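PDB 2ZZJ: glucuronan lyase A from Trichoderma reesei, which probably cleaves beta-1,4-linked glucuronan within the chain by lyase chemistry, and holds a bound calcium ion. Local coordinates for residues K39-Y44 with Q214-V219; Q91-R96 with V192-V197; W106-M111 with Y120-N125. All coordinates share one frame; numbering follows the deposited sequence.

Interaction 1 of 3, residues K39-Y44 with Q214-V219; sequences KMTQTY and QGFRQV
Phe216 lays its ring against Thr41 and Thr43, on the face of the sheet that these three residues share with Gln218. From CB, its CG stands anti to the backbone N (chi1 179°). Beyond CG the ring crosses both threonines at a slant. CD1 meets Thr43 OG1 at 3.3 Å, and this oxygen sits at the ring edge, near its plane. CE1 lies 3.7 Å from Thr41 CB and equally near Thr41 OG1. CZ, at the tip, reaches both CB and CG2 of Thr41 at 4.0 Å. The hydroxyl of Thr41 has its own polar partner, Thr23 OG1. Gln218 runs beside Thr41, with its CG 4.0 Å from Thr41 CG2.

The backbones pair as antiparallel strands. Met40 with Val219 and Gln42 with Arg217 are hydrogen-bonded pairs. In the first, Met40 N to Val219 O is 2.8 Å. Past the last pair, Tyr44 N still donates to Gly215 O at 2.7 Å. Arg217 points to the other face. There its NE binds Gln214 O at 2.9 Å, NH1 binds Gln81 O, and Trp80 makes a cation-pi contact.

Strand 37-43 thus lies between strands 23-27 and 216-227 in one antiparallel sheet of the beta-jelly roll. Met40, Gln42, Arg217 and Val219 pack on Leu199 of strand 199-200, which belongs to the other sheet.

Interaction 2 of 3, residues Q91-R96 with V192-V197; sequences QFIANR and VFQFRV
Gln91 and Arg196, like Ile93 and Gln194, form antiparallel hydrogen-bonded pairs, and Phe92 with Phe195 is the non-hydrogen-bonded pair between them. The short strands run at 142° to each other, a marked twist, and their axes come within 4.1 Å. Arg196 N to Gln91 O measures 2.8 Å. The bond from Gln194 N to Ile93 O is 2.7 Å, but its donor stands above the carbonyl plane. Farther on, a water accepts from Asn95 N and donates to Val192 O.

Phe92 and Phe195 make an offset stack, their ring centroids 4.8 Å apart and their planes at 22°. Phe195 CD1 lies over the face of Phe92, toward its rim. This aromatic side faces the interior of the beta-jelly roll, where Phe195 also touches Val224 and Val226 of the opposing sheet. Ala94 CB sits 3.6 Å from the centroid of Phe193, over the face, in a CH-pi contact.

The other side, with Gln91, Ile93, Gln194 and Arg196, is mostly polar. Arg196 grips Gln194 OE1 side-on with NE and NH2, and this fixes how the guanidinium is turned. Ile93 CG2 covers one face of it, 3.3 Å from Arg196 NE. Arg196 NH1 forms a salt bridge with Glu55, which also accepts a hydrogen bond from Gln91 NE2.

Interaction 3 of 3, residues W106-M111 with Y120-N125; sequences WMPSTM and YSRYVN
Arg122 meets Ser109, Pro108 and Met111 in a contact within the beta hairpin of strands 106-115 and 118-126. Side-chain bonds to backbone oxygens carry it. The first strand turns a corner at Thr110, and regular backbone pairing is loose there.

The guanidinium of Arg122 approaches this corner edge-on. Its NE donates to Ser109 O at 2.9 Å, and the N-H...O angle of 165° makes the bond nearly straight. The oxygen lies in the guanidinium plane. NH1 adds weak bonds to Ser109 O and Pro108 O. Met111 runs alongside and places SD over the centre of one guanidinium face, 3.6 Å from Arg122 CZ. An alanine in place of Arg122 would probably leave Ser109 O without this straight donor and open a gap beside Met111 SD.

Two hydroxyls bridge the strands nearby. Thr110 OG1 stands anti to its own carbonyl carbon (chi1 -81°) and donates to Arg122 O at 2.8 Å, in the carbonyl plane and on a lone pair. A water donates to the same OG1 and accepts from Val124 N, which ties the bend to the facing strand. Ser121 OG donates to Met111 O at 2.7 Å, from 37° above the carbonyl plane. Arg122 N reaches that oxygen only weakly.

At the other end Met107 CE meets Val124 CG1 tip to tip at 4.2 Å, and Val124 CG2 lies 3.6 Å from Ser109 O.

Strand 106-115 has strand 86-95 on its other side, where Ser109 and Thr110 bond to the backbone of Phe92. Strand 118-126 continues the sheet to strand 135-145, and Tyr123 OH binds Glu180 of the other sheet.

Interactions 2 and 3 lie in one antiparallel sheet of the jelly roll, their centres 9 Å apart. They meet where strands 86-95 and 106-115 run side by side: Phe92 O and Ser109 N are 2.8 Å apart, probably hydrogen-bonded. Interaction 1 belongs to the other sheet, with its centre 22 Å from interaction 2 and 23 Å from interaction 3. It still touches interaction 2, through Met40 CE and Val197 O. Along the chain, 39-44 comes first and 214-219 last. Between them, 91-96 and 192-197 enclose the hairpin of interaction 3. Interaction 1 thus joins early and late parts of the chain, interaction 2 joins its middle to a later part, and interaction 3 is local.

Interaction 1 of 3, residues K39-Y44 with Q214-V219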
# COMPACT_ATOMS: atom_id res chain seq x y z
N LYS A 39 14.44 -2.16 -3.65
CA LYS A 39 14.14 -3.58 -3.44
C LYS A 39 13.76 -3.78 -1.98
O LYS A 39 14.51 -3.39 -1.08
CB LYS A 39 15.35 -4.44 -3.78
CG LYS A 39 15.09 -5.94 -3.60
CD LYS A 39 16.28 -6.79 -4.02
CE LYS A 39 17.49 -6.50 -3.13
NZ LYS A 39 18.47 -7.65 -3.30
N MET A 40 12.58 -4.35 -1.73
CA MET A 40 12.13 -4.66 -0.37
C MET A 40 12.14 -6.18 -0.22
O MET A 40 11.64 -6.89 -1.11
CB MET A 40 10.69 -4.17 -0.12
CG MET A 40 10.56 -2.67 0.19
SD MET A 40 11.24 -1.65 -1.09
CE MET A 40 10.38 -0.12 -0.71
N THR A 41 12.71 -6.67 0.87
CA THR A 41 12.65 -8.13 1.16
C THR A 41 12.16 -8.39 2.58
O THR A 41 12.32 -7.54 3.49
CB THR A 41 14.01 -8.86 0.90
OG1 THR A 41 14.89 -8.69 2.03
CG2 THR A 41 14.66 -8.35 -0.37
N GLN A 42 11.54 -9.55 2.76
CA GLN A 42 11.18 -10.03 4.09
C GLN A 42 11.47 -11.53 4.20
O GLN A 42 11.41 -12.25 3.20
CB GLN A 42 9.71 -9.76 4.43
CG GLN A 42 9.48 -8.38 5.10
CD GLN A 42 10.12 -8.36 6.50
OE1 GLN A 42 10.38 -9.43 7.08
NE2 GLN A 42 10.38 -7.16 7.04
N THR A 43 11.80 -11.98 5.40
CA THR A 43 12.22 -13.37 5.61
C THR A 43 11.45 -13.93 6.78
O THR A 43 11.46 -13.36 7.88
CB THR A 43 13.75 -13.48 5.90
OG1 THR A 43 14.50 -12.96 4.79
CG2 THR A 43 14.17 -14.95 6.14
N TYR A 44 10.75 -15.04 6.55
CA TYR A 44 9.95 -15.65 7.60
C TYR A 44 10.93 -16.27 8.60
O TYR A 44 11.94 -16.85 8.18
CB TYR A 44 9.03 -16.75 7.03
CG TYR A 44 8.09 -17.32 8.08
CD1 TYR A 44 7.07 -16.54 8.64
CD2 TYR A 44 8.23 -18.64 8.54
CE1 TYR A 44 6.21 -17.06 9.62
CE2 TYR A 44 7.39 -19.17 9.53
CZ TYR A 44 6.40 -18.39 10.07
OH TYR A 44 5.55 -18.90 11.03
N GLN A 214 8.22 -20.40 0.33
CA GLN A 214 9.06 -19.26 -0.04
C GLN A 214 9.07 -18.26 1.13
O GLN A 214 8.31 -17.28 1.15
CB GLN A 214 8.54 -18.60 -1.32
CG GLN A 214 9.50 -17.54 -1.88
CD GLN A 214 9.01 -17.05 -3.22
OE1 GLN A 214 8.13 -16.21 -3.29
NE2 GLN A 214 9.56 -17.60 -4.29
N GLY A 215 9.93 -18.54 2.11
CA GLY A 215 10.05 -17.69 3.30
C GLY A 215 10.87 -16.44 3.04
O GLY A 215 10.90 -15.53 3.89
N PHE A 216 11.53 -16.37 1.89
CA PHE A 216 12.25 -15.17 1.49
C PHE A 216 11.51 -14.52 0.33
O PHE A 216 11.50 -15.05 -0.79
CB PHE A 216 13.68 -15.52 1.07
CG PHE A 216 14.49 -14.34 0.62
CD1 PHE A 216 14.75 -13.27 1.50
CD2 PHE A 216 15.06 -14.31 -0.67
CE1 PHE A 216 15.55 -12.17 1.10
CE2 PHE A 216 15.84 -13.22 -1.06
CZ PHE A 216 16.07 -12.14 -0.18
N ARG A 217 10.93 -13.36 0.60
CA ARG A 217 10.03 -12.72 -0.36
C ARG A 217 10.64 -11.41 -0.84
O ARG A 217 11.18 -10.67 -0.02
CB ARG A 217 8.68 -12.46 0.30
CG ARG A 217 7.88 -13.74 0.65
CD ARG A 217 7.16 -14.24 -0.61
NE ARG A 217 6.54 -15.56 -0.41
CZ ARG A 217 5.61 -16.06 -1.22
NH1 ARG A 217 5.16 -15.36 -2.27
NH2 ARG A 217 5.09 -17.27 -0.94
N GLN A 218 10.54 -11.12 -2.13
CA GLN A 218 11.14 -9.91 -2.72
C GLN A 218 10.17 -9.15 -3.63
O GLN A 218 9.54 -9.75 -4.51
CB GLN A 218 12.38 -10.24 -3.54
CG GLN A 218 13.38 -11.20 -2.86
CD GLN A 218 14.45 -11.60 -3.79
OE1 GLN A 218 14.41 -12.68 -4.38
NE2 GLN A 218 15.42 -10.72 -3.96
N VAL A 219 10.09 -7.83 -3.43
CA VAL A 219 9.24 -6.96 -4.26
C VAL A 219 10.05 -5.68 -4.52
O VAL A 219 10.70 -5.17 -3.59
CB VAL A 219 7.91 -6.60 -3.56
CG1 VAL A 219 7.05 -5.68 -4.53
CG2 VAL A 219 7.12 -7.88 -3.17

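Interaction 2 of 3, residues Q91-R96 with V192-V197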
# COMPACT_ATOMS: atom_id res chain seq x y z
N GLN A 91 0.07 0.88 1.70
CA GLN A 91 -1.03 1.15 2.63
C GLN A 91 -1.04 2.58 3.07
O GLN A 91 0.04 3.21 3.12
CB GLN A 91 -0.94 0.25 3.87
CG GLN A 91 0.36 0.30 4.65
CD GLN A 91 0.24 -0.37 6.04
OE1 GLN A 91 -0.86 -0.46 6.59
NE2 GLN A 91 1.35 -0.84 6.58
N PHE A 92 -2.24 3.06 3.38
CA PHE A 92 -2.43 4.33 4.09
C PHE A 92 -2.70 4.01 5.54
O PHE A 92 -3.50 3.09 5.85
CB PHE A 92 -3.60 5.08 3.51
CG PHE A 92 -3.35 5.58 2.11
CD1 PHE A 92 -2.77 6.84 1.91
CD2 PHE A 92 -3.70 4.81 1.00
CE1 PHE A 92 -2.55 7.33 0.62
CE2 PHE A 92 -3.46 5.30 -0.30
CZ PHE A 92 -2.88 6.56 -0.47
N ILE A 93 -2.04 4.76 6.42
CA ILE A 93 -2.12 4.46 7.84
C ILE A 93 -1.86 5.71 8.69
O ILE A 93 -0.90 6.48 8.45
CB ILE A 93 -1.18 3.27 8.21
CG1 ILE A 93 -1.31 2.85 9.69
CG2 ILE A 93 0.30 3.56 7.80
CD1 ILE A 93 -0.46 1.66 10.03
N ALA A 94 -2.72 5.89 9.70
CA ALA A 94 -2.59 7.01 10.65
C ALA A 94 -2.44 6.48 12.07
O ALA A 94 -3.05 5.48 12.43
CB ALA A 94 -3.81 7.87 10.59
N ASN A 95 -1.64 7.18 12.85
CA ASN A 95 -1.64 7.00 14.29
C ASN A 95 -2.63 7.99 14.88
O ASN A 95 -2.55 9.20 14.61
CB ASN A 95 -0.24 7.21 14.87
CG ASN A 95 -0.17 6.88 16.36
OD1 ASN A 95 -0.93 6.05 16.86
ND2 ASN A 95 0.74 7.52 17.06
N ARG A 96 -3.59 7.45 15.62
CA ARG A 96 -4.70 8.20 16.12
C ARG A 96 -4.75 8.05 17.65
O ARG A 96 -5.72 7.48 18.18
CB ARG A 96 -5.98 7.66 15.50
CG ARG A 96 -6.08 7.91 14.02
CD ARG A 96 -7.17 7.11 13.40
NE ARG A 96 -8.51 7.65 13.64
CZ ARG A 96 -9.48 6.98 14.27
NH1 ARG A 96 -9.24 5.76 14.74
NH2 ARG A 96 -10.69 7.53 14.41
N VAL A 192 -4.05 12.85 9.71
CA VAL A 192 -3.25 12.80 8.49
C VAL A 192 -2.69 11.38 8.38
O VAL A 192 -1.98 10.92 9.26
CB VAL A 192 -2.13 13.86 8.48
CG1 VAL A 192 -1.25 13.71 7.23
CG2 VAL A 192 -2.73 15.27 8.54
N PHE A 193 -3.06 10.70 7.30
CA PHE A 193 -2.64 9.30 7.06
C PHE A 193 -1.36 9.31 6.24
O PHE A 193 -1.26 10.07 5.25
CB PHE A 193 -3.69 8.61 6.24
CG PHE A 193 -4.89 8.14 7.04
CD1 PHE A 193 -4.98 6.80 7.42
CD2 PHE A 193 -5.92 9.02 7.40
CE1 PHE A 193 -6.09 6.33 8.14
CE2 PHE A 193 -7.06 8.57 8.12
CZ PHE A 193 -7.14 7.24 8.50
N GLN A 194 -0.40 8.48 6.63
CA GLN A 194 0.83 8.28 5.86
C GLN A 194 0.49 7.46 4.62
O GLN A 194 -0.49 6.72 4.62
CB GLN A 194 1.85 7.50 6.66
CG GLN A 194 2.12 8.01 8.07
CD GLN A 194 3.06 7.12 8.78
OE1 GLN A 194 3.19 5.93 8.46
NE2 GLN A 194 3.76 7.67 9.78
N PHE A 195 1.30 7.62 3.58
CA PHE A 195 1.22 6.74 2.41
C PHE A 195 2.51 5.95 2.45
O PHE A 195 3.61 6.52 2.38
CB PHE A 195 1.13 7.58 1.14
CG PHE A 195 1.18 6.77 -0.12
CD1 PHE A 195 0.46 5.57 -0.24
CD2 PHE A 195 1.96 7.20 -1.20
CE1 PHE A 195 0.48 4.80 -1.43
CE2 PHE A 195 2.01 6.44 -2.42
CZ PHE A 195 1.28 5.25 -2.52
N ARG A 196 2.38 4.63 2.61
CA ARG A 196 3.55 3.77 2.64
C ARG A 196 3.55 2.84 1.43
O ARG A 196 2.49 2.32 1.01
CB ARG A 196 3.54 2.89 3.88
CG ARG A 196 3.47 3.66 5.18
CD ARG A 196 3.65 2.68 6.28
NE ARG A 196 3.56 3.32 7.59
CZ ARG A 196 3.51 2.63 8.73
NH1 ARG A 196 3.55 1.29 8.72
NH2 ARG A 196 3.41 3.30 9.87
N VAL A 197 4.75 2.62 0.87
CA VAL A 197 4.89 1.53 -0.10
C VAL A 197 5.92 0.53 0.41
O VAL A 197 6.94 0.91 1.02
CB VAL A 197 5.16 1.99 -1.59
CG1 VAL A 197 4.05 2.93 -2.11
CG2 VAL A 197 6.57 2.58 -1.76
O HOH W 1 -0.56 9.43 11.70

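Interaction 3 of 3, residues W106-M111 with Y120-N125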
# COMPACT_ATOMS: atom_id res chain seq x y z
N TRP A 106 -2.93 2.80 15.94
CA TRP A 106 -2.61 2.84 14.50
C TRP A 106 -3.74 2.19 13.75
O TRP A 106 -4.14 1.07 14.09
CB TRP A 106 -1.34 2.07 14.21
CG TRP A 106 -0.13 2.75 14.67
CD1 TRP A 106 0.46 2.62 15.90
CD2 TRP A 106 0.66 3.69 13.94
NE1 TRP A 106 1.58 3.43 15.97
CE2 TRP A 106 1.72 4.09 14.78
CE3 TRP A 106 0.56 4.25 12.65
CZ2 TRP A 106 2.70 5.01 14.37
CZ3 TRP A 106 1.53 5.15 12.25
CH2 TRP A 106 2.59 5.53 13.11
N MET A 107 -4.29 2.89 12.76
CA MET A 107 -5.34 2.33 11.95
C MET A 107 -4.98 2.46 10.48
O MET A 107 -4.95 3.58 9.95
CB MET A 107 -6.68 3.02 12.17
CG MET A 107 -7.85 2.23 11.70
SD MET A 107 -9.24 3.19 11.21
CE MET A 107 -8.76 3.79 9.58
N PRO A 108 -4.71 1.32 9.82
CA PRO A 108 -4.63 1.42 8.35
C PRO A 108 -6.00 1.64 7.76
O PRO A 108 -6.99 1.04 8.22
CB PRO A 108 -4.08 0.05 7.91
CG PRO A 108 -4.41 -0.92 9.07
CD PRO A 108 -4.45 -0.04 10.33
N SER A 109 -6.08 2.47 6.73
CA SER A 109 -7.33 2.59 6.01
C SER A 109 -7.27 1.79 4.71
O SER A 109 -7.48 0.56 4.70
CB SER A 109 -7.70 4.07 5.75
OG SER A 109 -6.67 4.80 5.09
N THR A 110 -7.01 2.48 3.61
CA THR A 110 -6.90 1.79 2.34
C THR A 110 -5.59 1.01 2.32
O THR A 110 -4.54 1.51 2.77
CB THR A 110 -7.06 2.75 1.14
OG1 THR A 110 -8.46 3.00 0.90
CG2 THR A 110 -6.46 2.17 -0.13
N MET A 111 -5.66 -0.23 1.83
CA MET A 111 -4.49 -1.11 1.70
C MET A 111 -4.52 -1.75 0.34
O MET A 111 -5.60 -1.94 -0.27
CB MET A 111 -4.46 -2.20 2.80
CG MET A 111 -4.38 -1.65 4.24
SD MET A 111 -4.55 -2.99 5.48
CE MET A 111 -2.85 -3.44 5.64
N TYR A 120 -5.74 -7.06 -4.59
CA TYR A 120 -6.88 -6.67 -3.77
C TYR A 120 -6.71 -5.25 -3.23
O TYR A 120 -5.58 -4.81 -2.99
CB TYR A 120 -6.90 -7.57 -2.53
CG TYR A 120 -7.58 -8.91 -2.70
CD1 TYR A 120 -8.57 -9.30 -1.79
CD2 TYR A 120 -7.23 -9.78 -3.73
CE1 TYR A 120 -9.21 -10.53 -1.91
CE2 TYR A 120 -7.87 -11.03 -3.86
CZ TYR A 120 -8.86 -11.38 -2.93
OH TYR A 120 -9.49 -12.62 -3.04
N SER A 121 -7.81 -4.55 -2.96
CA SER A 121 -7.70 -3.32 -2.18
C SER A 121 -8.91 -3.20 -1.29
O SER A 121 -9.75 -4.11 -1.27
CB SER A 121 -7.50 -2.07 -3.04
OG SER A 121 -7.12 -0.96 -2.22
N ARG A 122 -8.97 -2.12 -0.52
CA ARG A 122 -10.11 -1.89 0.37
C ARG A 122 -10.13 -0.43 0.73
O ARG A 122 -9.16 0.27 0.50
CB ARG A 122 -9.92 -2.69 1.65
CG ARG A 122 -8.81 -2.19 2.51
CD ARG A 122 -8.57 -3.06 3.73
NE ARG A 122 -8.13 -2.23 4.83
CZ ARG A 122 -8.05 -2.63 6.10
NH1 ARG A 122 -7.64 -1.81 7.04
NH2 ARG A 122 -8.41 -3.88 6.43
N TYR A 123 -11.26 0.03 1.28
CA TYR A 123 -11.28 1.28 1.99
C TYR A 123 -12.06 1.03 3.28
O TYR A 123 -12.77 0.01 3.39
CB TYR A 123 -11.91 2.40 1.16
CG TYR A 123 -13.28 2.10 0.57
CD1 TYR A 123 -14.47 2.40 1.27
CD2 TYR A 123 -13.40 1.53 -0.67
CE1 TYR A 123 -15.74 2.12 0.72
CE2 TYR A 123 -14.65 1.24 -1.24
CZ TYR A 123 -15.83 1.54 -0.53
OH TYR A 123 -17.07 1.24 -1.12
N VAL A 124 -11.92 1.96 4.22
CA VAL A 124 -12.54 1.88 5.54
C VAL A 124 -13.38 3.12 5.76
O VAL A 124 -12.97 4.23 5.43
CB VAL A 124 -11.44 1.75 6.63
CG1 VAL A 124 -12.03 1.68 8.01
CG2 VAL A 124 -10.63 0.48 6.39
N ASN A 125 -14.57 2.94 6.33
CA ASN A 125 -15.37 4.09 6.74
C ASN A 125 -16.08 3.78 8.05
O ASN A 125 -16.13 2.63 8.50
CB ASN A 125 -16.36 4.51 5.64
CG ASN A 125 -17.30 3.40 5.26
OD1 ASN A 125 -17.80 2.68 6.13
ND2 ASN A 125 -17.57 3.25 3.96
O HOH W 2 -9.93 3.92 3.22